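Local structure of second substrate binding domain of putative amino acid ABC transporter (Streptococcus pneumoniae, 4OEN) at residues A[206-210]-A[211-215]. The protein probably binds an amino acid outside the cell and hands it to the membrane-spanning part of an ABC importer. Numbering follows the deposited sequence.
Sequences ANLKA and NGEFQ. With SO4 (sulfate ion), chain C.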
# COMPACT_ATOMS: atom_id res chain seq x y z
N ALA A 206 12.04 7.38 12.24
CA ALA A 206 11.93 8.73 12.79
C ALA A 206 13.03 9.63 12.22
O ALA A 206 12.78 10.79 11.88
CB ALA A 206 12.00 8.70 14.31
N ASN A 207 14.25 9.11 12.14
CA ASN A 207 15.34 9.90 11.57
C ASN A 207 15.08 10.26 10.11
O ASN A 207 15.29 11.40 9.70
CB ASN A 207 16.67 9.15 11.68
CG ASN A 207 17.15 9.05 13.11
OD1 ASN A 207 16.75 9.83 13.96
ND2 ASN A 207 18.04 8.09 13.38
N LEU A 208 14.61 9.30 9.32
CA LEU A 208 14.34 9.56 7.91
C LEU A 208 13.17 10.52 7.72
O LEU A 208 13.13 11.29 6.77
CB LEU A 208 14.08 8.25 7.17
CG LEU A 208 15.28 7.30 7.12
CD1 LEU A 208 14.90 5.98 6.45
CD2 LEU A 208 16.49 7.92 6.44
N LYS A 209 12.20 10.47 8.62
CA LYS A 209 11.13 11.46 8.58
C LYS A 209 11.67 12.85 8.92
O LYS A 209 11.37 13.83 8.24
CB LYS A 209 10.00 11.07 9.53
CG LYS A 209 9.07 10.03 8.95
CD LYS A 209 8.01 9.63 9.97
CE LYS A 209 7.04 8.62 9.40
NZ LYS A 209 6.03 8.22 10.43
N ALA A 210 12.50 12.93 9.95
CA ALA A 210 12.96 14.23 10.44
C ALA A 210 13.82 14.97 9.41
O ALA A 210 13.78 16.20 9.34
CB ALA A 210 13.74 14.06 11.73
N ASN A 211 14.58 14.24 8.59
CA ASN A 211 15.52 14.90 7.68
C ASN A 211 15.07 14.93 6.23
O ASN A 211 15.83 15.31 5.34
CB ASN A 211 16.91 14.25 7.78
CG ASN A 211 16.96 12.83 7.22
OD1 ASN A 211 16.01 12.32 6.63
ND2 ASN A 211 18.11 12.18 7.42
N GLY A 212 13.83 14.50 5.99
CA GLY A 212 13.23 14.64 4.68
C GLY A 212 13.44 13.47 3.74
O GLY A 212 12.81 13.40 2.68
N GLU A 213 14.34 12.57 4.11
CA GLU A 213 14.64 11.44 3.24
C GLU A 213 13.46 10.50 3.04
O GLU A 213 13.29 9.95 1.96
CB GLU A 213 15.84 10.66 3.79
CG GLU A 213 17.13 11.48 3.77
CD GLU A 213 17.43 12.10 2.41
OE1 GLU A 213 17.25 11.42 1.38
OE2 GLU A 213 17.86 13.28 2.38
N PHE A 214 12.64 10.33 4.08
CA PHE A 214 11.46 9.46 3.97
C PHE A 214 10.50 9.98 2.91
O PHE A 214 10.03 9.22 2.05
CB PHE A 214 10.74 9.35 5.32
CG PHE A 214 9.57 8.41 5.29
CD1 PHE A 214 9.75 7.08 5.02
CD2 PHE A 214 8.28 8.87 5.55
CE1 PHE A 214 8.68 6.20 4.99
CE2 PHE A 214 7.21 7.99 5.53
CZ PHE A 214 7.42 6.65 5.24
N GLN A 215 10.22 11.28 2.97
CA GLN A 215 9.28 11.89 2.04
C GLN A 215 9.78 11.77 0.60
O GLN A 215 8.98 11.61 -0.32
CB GLN A 215 9.04 13.36 2.40
CG GLN A 215 7.89 14.00 1.64
CD GLN A 215 6.55 13.31 1.91
OE1 GLN A 215 6.28 12.86 3.02
NE2 GLN A 215 5.72 13.23 0.88
S SO4 C . 19.67 7.09 16.55
O1 SO4 C . 20.64 6.99 15.46
O2 SO4 C . 19.71 8.44 17.12
O3 SO4 C . 18.33 6.82 16.05
O4 SO4 C . 20.00 6.12 17.59
O HOH W 1 10.63 12.92 5.42
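A tight turn, built on an Asx turn and a glycine, joins the last turn of helix 195-210 to the first of helix 213-222, and L208 and F214 meet across it. The backbone N of F214 donates to L208 O at 2.9 Å, a nearly straight bond (166°) although the donor stands above the carbonyl plane. This bond links residues six apart in sequence and gives a carbonyl of the ending helix a partner in the next one. N211 N still bonds to N207 O in the helical manner at 3.1 Å, whereas G212 N reaches K209 O only weakly. Glycine suits position 212 because its phi is positive (90°), where a side chain would press on the preceding carbonyl oxygen.

N211 suits the turn through its short amide. With chi1 at 68°, CG sits between the backbone N and the carbonyl carbon, which brings OD1 to accept from E213 N at 3.0 Å, an Asx turn that gives an acceptor to an N-H at the start of the second helix. Water 1 also spans the turn, donating to K209 O and accepting from Q215 N.

The side chains of L208 and F214 pack against each other, CB to CB at 4.0 Å, and L208 CD2 meets E213 CB. L208 also touches A35 and I36, and F214 touches L32, all on helix 28-40, a buried place that suits large hydrocarbon groups. K209 runs extended alongside F214, its CG 3.7 Å from F214 CD2 and its CE near CE2, obliquely against that side of the ring; lysine suits an exposed place where its methylenes can pack. N207 ND2 donates to D39 OD2 and to a sulfate, probably from the crystallisation liquor, which Q40 also holds.

Asx turn and positive-phi glycine together link the last two helices of this type II periplasmic binding protein fold.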